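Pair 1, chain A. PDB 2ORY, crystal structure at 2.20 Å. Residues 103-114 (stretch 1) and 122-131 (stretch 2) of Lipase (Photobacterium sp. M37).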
# COMPACT_ATOMS: atom_id res chain seq x y z
N ASN A 103 1.97 9.78 -14.17
CA ASN A 103 1.07 10.87 -14.54
C ASN A 103 0.30 11.49 -13.37
O ASN A 103 -0.73 12.14 -13.58
CB ASN A 103 0.09 10.39 -15.61
CG ASN A 103 0.74 10.24 -16.96
OD1 ASN A 103 0.73 11.17 -17.77
ND2 ASN A 103 1.32 9.08 -17.20
N ASP A 104 0.80 11.33 -12.15
CA ASP A 104 0.13 11.90 -10.98
C ASP A 104 0.36 13.42 -10.83
O ASP A 104 1.41 13.86 -10.37
CB ASP A 104 0.63 11.18 -9.73
CG ASP A 104 -0.16 11.52 -8.50
OD1 ASP A 104 0.09 10.88 -7.45
OD2 ASP A 104 -1.03 12.41 -8.56
N PHE A 105 -0.64 14.22 -11.20
CA PHE A 105 -0.53 15.67 -11.10
C PHE A 105 -0.47 16.12 -9.66
O PHE A 105 0.19 17.10 -9.33
CB PHE A 105 -1.76 16.35 -11.70
CG PHE A 105 -1.68 16.63 -13.16
CD1 PHE A 105 -1.80 15.60 -14.09
CD2 PHE A 105 -1.53 17.93 -13.61
CE1 PHE A 105 -1.79 15.88 -15.45
CE2 PHE A 105 -1.52 18.22 -14.97
CZ PHE A 105 -1.65 17.19 -15.89
N MET A 106 -1.20 15.41 -8.82
CA MET A 106 -1.35 15.73 -7.40
C MET A 106 -0.16 15.67 -6.46
O MET A 106 -0.34 15.78 -5.24
CB MET A 106 -2.48 14.88 -6.81
CG MET A 106 -3.67 15.69 -6.34
SD MET A 106 -5.22 15.31 -7.20
CE MET A 106 -5.52 13.73 -6.66
N VAL A 107 1.05 15.49 -6.97
CA VAL A 107 2.19 15.47 -6.08
C VAL A 107 2.92 16.80 -6.16
O VAL A 107 3.83 17.05 -5.37
CB VAL A 107 3.19 14.31 -6.39
CG1 VAL A 107 2.56 12.97 -6.01
CG2 VAL A 107 3.60 14.33 -7.87
N SER A 108 2.51 17.66 -7.09
CA SER A 108 3.16 18.97 -7.21
C SER A 108 2.65 19.95 -6.16
O SER A 108 3.31 20.94 -5.87
CB SER A 108 2.97 19.54 -8.62
OG SER A 108 1.63 19.45 -9.05
N ALA A 109 1.48 19.67 -5.59
CA ALA A 109 0.90 20.51 -4.55
C ALA A 109 0.92 19.68 -3.26
O ALA A 109 0.77 18.46 -3.31
CB ALA A 109 -0.55 20.90 -4.92
N MET A 110 1.09 20.33 -2.11
CA MET A 110 1.14 19.59 -0.84
C MET A 110 0.30 20.22 0.26
O MET A 110 -0.01 21.41 0.22
CB MET A 110 2.59 19.47 -0.36
CG MET A 110 3.53 18.82 -1.37
SD MET A 110 5.23 18.65 -0.79
CE MET A 110 5.15 17.02 0.06
N LYS A 111 -0.05 19.39 1.24
CA LYS A 111 -0.83 19.82 2.41
C LYS A 111 -0.07 19.50 3.70
O LYS A 111 0.59 18.46 3.82
CB LYS A 111 -2.20 19.14 2.43
CG LYS A 111 -3.26 19.90 1.63
CD LYS A 111 -4.64 19.25 1.72
CE LYS A 111 -5.74 20.19 1.24
NZ LYS A 111 -5.53 20.69 -0.16
N LYS A 112 -0.14 20.40 4.67
CA LYS A 112 0.57 20.14 5.90
C LYS A 112 -0.17 19.03 6.63
O LYS A 112 -1.40 18.96 6.58
CB LYS A 112 0.66 21.41 6.77
CG LYS A 112 -0.66 21.87 7.35
CD LYS A 112 -0.51 22.28 8.82
CE LYS A 112 0.41 23.47 9.01
NZ LYS A 112 0.73 23.67 10.46
N TRP A 113 0.60 18.14 7.24
CA TRP A 113 0.05 17.03 8.00
C TRP A 113 -0.87 17.66 9.04
O TRP A 113 -0.44 18.48 9.85
CB TRP A 113 1.18 16.26 8.67
CG TRP A 113 0.73 15.09 9.48
CD1 TRP A 113 0.91 14.91 10.83
CD2 TRP A 113 0.08 13.90 9.00
NE1 TRP A 113 0.43 13.68 11.21
CE2 TRP A 113 -0.09 13.04 10.11
CE3 TRP A 113 -0.36 13.48 7.74
CZ2 TRP A 113 -0.68 11.78 10.00
CZ3 TRP A 113 -0.96 12.22 7.62
CH2 TRP A 113 -1.12 11.39 8.75
N PRO A 114 -2.15 17.30 9.01
CA PRO A 114 -3.08 17.88 9.98
C PRO A 114 -3.19 17.30 11.38
O PRO A 114 -3.83 17.90 12.23
CB PRO A 114 -4.42 17.84 9.23
CG PRO A 114 -4.31 16.64 8.36
CD PRO A 114 -2.86 16.61 7.92
N ILE A 122 8.26 21.43 9.19
CA ILE A 122 7.10 21.64 8.34
C ILE A 122 6.74 20.31 7.69
O ILE A 122 7.26 19.97 6.63
CB ILE A 122 7.38 22.68 7.23
CG1 ILE A 122 7.67 24.05 7.84
CG2 ILE A 122 6.18 22.81 6.34
CD1 ILE A 122 9.02 24.17 8.48
N LEU A 123 5.86 19.56 8.35
CA LEU A 123 5.42 18.25 7.86
C LEU A 123 4.37 18.44 6.80
O LEU A 123 3.36 19.10 7.03
CB LEU A 123 4.81 17.43 8.99
CG LEU A 123 5.70 16.98 10.14
CD1 LEU A 123 6.34 18.19 10.81
CD2 LEU A 123 4.86 16.18 11.14
N LYS A 124 4.62 17.86 5.64
CA LYS A 124 3.69 17.95 4.53
C LYS A 124 3.59 16.66 3.74
O LYS A 124 4.56 15.91 3.59
CB LYS A 124 4.09 19.08 3.59
CG LYS A 124 3.88 20.47 4.15
CD LYS A 124 4.23 21.55 3.13
CE LYS A 124 4.05 22.95 3.71
NZ LYS A 124 4.47 24.03 2.77
N ILE A 125 2.38 16.40 3.25
CA ILE A 125 2.12 15.23 2.44
C ILE A 125 1.59 15.72 1.09
O ILE A 125 1.08 16.83 0.98
CB ILE A 125 1.07 14.31 3.10
CG1 ILE A 125 -0.19 15.11 3.42
CG2 ILE A 125 1.66 13.70 4.36
CD1 ILE A 125 -1.31 14.25 3.98
N SER A 126 1.73 14.90 0.06
CA SER A 126 1.23 15.29 -1.26
C SER A 126 -0.29 15.34 -1.17
O SER A 126 -0.88 14.65 -0.34
CB SER A 126 1.62 14.25 -2.30
OG SER A 126 0.91 13.04 -2.03
N GLU A 127 -0.92 16.15 -2.01
CA GLU A 127 -2.37 16.21 -2.03
C GLU A 127 -2.85 14.85 -2.47
O GLU A 127 -3.91 14.38 -2.08
CB GLU A 127 -2.87 17.28 -3.00
CG GLU A 127 -2.52 18.70 -2.61
CD GLU A 127 -3.34 19.72 -3.40
OE1 GLU A 127 -3.60 19.46 -4.59
OE2 GLU A 127 -3.70 20.77 -2.83
N SER A 128 -2.04 14.22 -3.32
CA SER A 128 -2.33 12.89 -3.83
C SER A 128 -2.64 11.93 -2.67
O SER A 128 -3.70 11.30 -2.63
CB SER A 128 -1.11 12.39 -4.62
OG SER A 128 -1.41 11.20 -5.30
N THR A 129 -1.72 11.80 -1.72
CA THR A 129 -1.97 10.90 -0.59
C THR A 129 -3.03 11.51 0.33
O THR A 129 -3.85 10.79 0.91
CB THR A 129 -0.67 10.58 0.22
OG1 THR A 129 -0.30 11.72 1.00
CG2 THR A 129 0.49 10.23 -0.72
N SER A 130 -3.02 12.84 0.45
CA SER A 130 -4.02 13.51 1.29
C SER A 130 -5.44 13.13 0.85
O SER A 130 -6.28 12.77 1.68
CB SER A 130 -3.82 15.04 1.23
OG SER A 130 -4.77 15.71 2.04
N TYR A 131 -5.71 13.19 -0.45
CA TYR A 131 -7.04 12.81 -0.93
C TYR A 131 -7.26 11.31 -0.76
O TYR A 131 -8.37 10.87 -0.50
CB TYR A 131 -7.27 13.22 -2.40
CG TYR A 131 -7.53 14.70 -2.58
CD1 TYR A 131 -6.50 15.58 -2.91
CD2 TYR A 131 -8.78 15.25 -2.29
CE1 TYR A 131 -6.69 16.96 -2.93
CE2 TYR A 131 -8.99 16.64 -2.31
CZ TYR A 131 -7.93 17.49 -2.63
OH TYR A 131 -8.10 18.85 -2.61

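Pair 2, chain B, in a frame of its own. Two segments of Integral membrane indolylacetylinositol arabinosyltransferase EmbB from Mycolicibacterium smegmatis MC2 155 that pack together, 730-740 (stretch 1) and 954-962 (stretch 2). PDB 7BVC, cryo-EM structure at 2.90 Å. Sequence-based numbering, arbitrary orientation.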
# COMPACT_ATOMS: atom_id res chain seq x y z
N GLY B 730 -15.44 14.24 -36.63
CA GLY B 730 -15.08 14.95 -35.42
C GLY B 730 -13.95 14.26 -34.69
O GLY B 730 -13.72 13.06 -34.83
N CYS B 731 -13.24 15.05 -33.89
CA CYS B 731 -12.14 14.55 -33.08
C CYS B 731 -12.64 14.25 -31.67
O CYS B 731 -13.85 14.27 -31.40
CB CYS B 731 -10.99 15.56 -33.07
SG CYS B 731 -10.55 16.19 -34.70
N GLY B 732 -11.72 13.95 -30.76
CA GLY B 732 -12.10 13.73 -29.38
C GLY B 732 -12.00 15.00 -28.56
O GLY B 732 -12.76 15.94 -28.78
N LEU B 733 -11.07 15.04 -27.61
CA LEU B 733 -10.85 16.25 -26.83
C LEU B 733 -10.21 17.37 -27.63
O LEU B 733 -10.17 18.50 -27.15
CB LEU B 733 -9.98 15.95 -25.61
CG LEU B 733 -10.70 15.72 -24.28
CD1 LEU B 733 -9.76 15.08 -23.28
CD2 LEU B 733 -11.24 17.03 -23.75
N ALA B 734 -9.72 17.09 -28.84
CA ALA B 734 -9.07 18.11 -29.64
C ALA B 734 -10.03 19.16 -30.16
O ALA B 734 -9.59 20.13 -30.79
CB ALA B 734 -8.34 17.46 -30.82
N ASP B 735 -11.34 19.01 -29.93
CA ASP B 735 -12.32 19.99 -30.36
C ASP B 735 -12.86 20.85 -29.23
O ASP B 735 -13.44 21.91 -29.50
CB ASP B 735 -13.50 19.29 -31.05
CG ASP B 735 -13.18 18.87 -32.47
OD1 ASP B 735 -12.08 19.19 -32.95
OD2 ASP B 735 -14.04 18.23 -33.11
N ASP B 736 -12.68 20.44 -27.98
CA ASP B 736 -13.25 21.14 -26.84
C ASP B 736 -12.19 21.73 -25.91
O ASP B 736 -12.53 22.20 -24.83
CB ASP B 736 -14.15 20.19 -26.05
CG ASP B 736 -15.37 19.76 -26.84
OD1 ASP B 736 -16.24 20.61 -27.11
OD2 ASP B 736 -15.45 18.56 -27.19
N VAL B 737 -10.92 21.72 -26.31
CA VAL B 737 -9.84 22.29 -25.53
C VAL B 737 -9.31 23.51 -26.26
O VAL B 737 -9.06 23.45 -27.47
CB VAL B 737 -8.71 21.27 -25.28
CG1 VAL B 737 -7.56 21.93 -24.55
CG2 VAL B 737 -9.24 20.10 -24.48
N LEU B 738 -9.15 24.62 -25.54
CA LEU B 738 -8.68 25.88 -26.11
C LEU B 738 -7.31 26.20 -25.55
O LEU B 738 -7.10 26.11 -24.33
CB LEU B 738 -9.67 27.01 -25.81
CG LEU B 738 -11.12 26.75 -26.21
CD1 LEU B 738 -12.04 27.73 -25.51
CD2 LEU B 738 -11.29 26.84 -27.72
N VAL B 739 -6.38 26.58 -26.42
CA VAL B 739 -4.99 26.82 -26.06
C VAL B 739 -4.64 28.26 -26.38
O VAL B 739 -5.11 28.82 -27.38
CB VAL B 739 -4.05 25.83 -26.79
CG1 VAL B 739 -4.13 26.02 -28.29
CG2 VAL B 739 -2.62 26.00 -26.31
N GLU B 740 -3.83 28.87 -25.52
CA GLU B 740 -3.34 30.23 -25.75
C GLU B 740 -2.03 30.15 -26.52
O GLU B 740 -1.01 29.75 -25.95
CB GLU B 740 -3.13 30.96 -24.44
CG GLU B 740 -4.38 31.20 -23.62
CD GLU B 740 -4.09 31.95 -22.33
OE1 GLU B 740 -2.90 32.24 -22.07
OE2 GLU B 740 -5.03 32.22 -21.57
N GLU B 954 -7.12 35.53 -25.63
CA GLU B 954 -7.62 35.15 -26.94
C GLU B 954 -7.23 33.70 -27.19
O GLU B 954 -6.05 33.35 -27.14
CB GLU B 954 -7.04 36.06 -28.03
CG GLU B 954 -7.25 35.55 -29.44
CD GLU B 954 -7.01 36.62 -30.49
OE1 GLU B 954 -7.98 37.31 -30.86
OE2 GLU B 954 -5.86 36.76 -30.95
N LEU B 955 -8.22 32.86 -27.46
CA LEU B 955 -8.05 31.41 -27.46
C LEU B 955 -8.11 30.85 -28.87
O LEU B 955 -8.41 31.55 -29.84
CB LEU B 955 -9.10 30.76 -26.56
CG LEU B 955 -9.01 31.12 -25.08
CD1 LEU B 955 -10.33 30.88 -24.37
CD2 LEU B 955 -7.89 30.34 -24.42
N GLN B 956 -7.83 29.55 -28.97
CA GLN B 956 -7.82 28.81 -30.22
C GLN B 956 -7.85 27.32 -29.90
O GLN B 956 -7.32 26.89 -28.87
CB GLN B 956 -6.58 29.15 -31.06
CG GLN B 956 -6.63 28.63 -32.49
CD GLN B 956 -5.39 29.01 -33.28
OE1 GLN B 956 -5.34 28.81 -34.49
NE2 GLN B 956 -4.39 29.55 -32.60
N SER B 957 -8.48 26.55 -30.78
CA SER B 957 -8.63 25.12 -30.57
C SER B 957 -7.27 24.42 -30.60
O SER B 957 -6.25 25.00 -30.96
CB SER B 957 -9.56 24.52 -31.62
OG SER B 957 -9.94 23.20 -31.28
N VAL B 958 -7.28 23.15 -30.21
CA VAL B 958 -6.07 22.33 -30.26
C VAL B 958 -5.93 21.64 -31.61
O VAL B 958 -4.83 21.55 -32.15
CB VAL B 958 -6.06 21.32 -29.10
CG1 VAL B 958 -5.10 20.18 -29.38
CG2 VAL B 958 -5.69 22.01 -27.80
N GLN B 959 -7.04 21.16 -32.17
CA GLN B 959 -7.02 20.57 -33.50
C GLN B 959 -6.57 21.57 -34.56
O GLN B 959 -6.06 21.16 -35.60
CB GLN B 959 -8.41 20.01 -33.84
CG GLN B 959 -8.54 19.37 -35.21
CD GLN B 959 -7.66 18.14 -35.37
OE1 GLN B 959 -6.89 18.04 -36.31
NE2 GLN B 959 -7.78 17.21 -34.43
N GLU B 960 -6.74 22.86 -34.31
CA GLU B 960 -6.32 23.90 -35.24
C GLU B 960 -4.89 24.38 -34.99
O GLU B 960 -4.13 24.56 -35.94
CB GLU B 960 -7.27 25.10 -35.16
CG GLU B 960 -6.96 26.20 -36.16
CD GLU B 960 -7.95 27.34 -36.10
OE1 GLU B 960 -8.87 27.28 -35.26
OE2 GLU B 960 -7.80 28.29 -36.89
N TYR B 961 -4.51 24.58 -33.73
CA TYR B 961 -3.13 24.94 -33.42
C TYR B 961 -2.19 23.78 -33.73
O TYR B 961 -1.30 23.90 -34.58
CB TYR B 961 -3.02 25.36 -31.95
CG TYR B 961 -1.66 25.88 -31.56
CD1 TYR B 961 -1.04 26.89 -32.30
CD2 TYR B 961 -0.99 25.38 -30.45
CE1 TYR B 961 0.20 27.37 -31.94
CE2 TYR B 961 0.25 25.86 -30.09
CZ TYR B 961 0.84 26.86 -30.84
OH TYR B 961 2.08 27.34 -30.48
N VAL B 962 -2.39 22.65 -33.06
CA VAL B 962 -1.66 21.42 -33.37
C VAL B 962 -2.43 20.70 -34.47
O VAL B 962 -3.55 20.24 -34.26
CB VAL B 962 -1.51 20.53 -32.13
CG1 VAL B 962 -0.50 19.43 -32.39
CG2 VAL B 962 -1.11 21.36 -30.93

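Pair 1 and pair 2 share a compact arrangement in which a turn leads into a short strand, and a second segment runs antiparallel beside it before passing directly into a helix. Fourteen central residues superpose with an RMSD of 0.7 Å. In pair 1 the pairing is regular: Lys111(A) and Ile125(A) exchange two backbone hydrogen bonds, Lys111(A) N to Ile125(A) O and Ile125(A) N to Lys111(A) O, both 2.8 Å. At the matched positions of pair 2, Val739(B) N donates to Gln956(B) O at 2.6 Å.

The turn is tied to the start of the helix in the same way in both pairs. Ser128(A) N donates to Met106(A) O at 3.0 Å, and its counterpart Gln959(B) N donates to Ala734(B) O at 3.1 Å. These amides lie in the first turn of the helix, where no preceding helical carbonyl is available to them, so the carbonyl of the other stretch takes that place. Serine occupies the N-cap in both, Ser126(A) and Ser957(B), with CA atoms 0.2 Å apart after superposition. Ser126(A) OG accepts from Thr129(A) N at 2.9 Å, capping the helix.

The side chains that fill this frame differ in kind at the position after the cap. Glu127(A) points toward the first stretch and forms a salt bridge with Lys111(A), its OE2 lying 3.2 Å from NZ, while Ala109(A) CB rests against its CD at 3.4 Å. In pair 2 the three matching residues are all valines. Val958(B) CG2 packs on Val737(B) CG1 at 3.8 Å and lies 4.3 Å from Val739(B) CB, so a salt bridge, with an alanine against the glutamate, gives way to a cluster of branched apolar side chains.

Further along the helix, Lys111(A) CD approaches Ser130(A) OG at 3.6 Å, the long aliphatic chain lying alongside a small residue. The matched pair reverses the sizes: Val739(B) CG1 meets the ring of Tyr961(B) at CD2, 3.9 Å away.

At the turn, Met106(A) brings CB to 3.6 Å from Ser128(A) CB and reaches on to Tyr131(A), with CE 4.3 Å from CD1. Its counterpart Ala734(B) is shorter and faces the larger Gln959(B). Asp104(A) OD1 also accepts a hydrogen bond from Ser128(A) OG at 2.6 Å.

Between the two segments, Met110(A) extends CE to 3.7 Å from Lys124(A) O, whereas Leu738(B) and Leu955(B), at the same two positions, meet through their CD1 atoms at 3.8 Å.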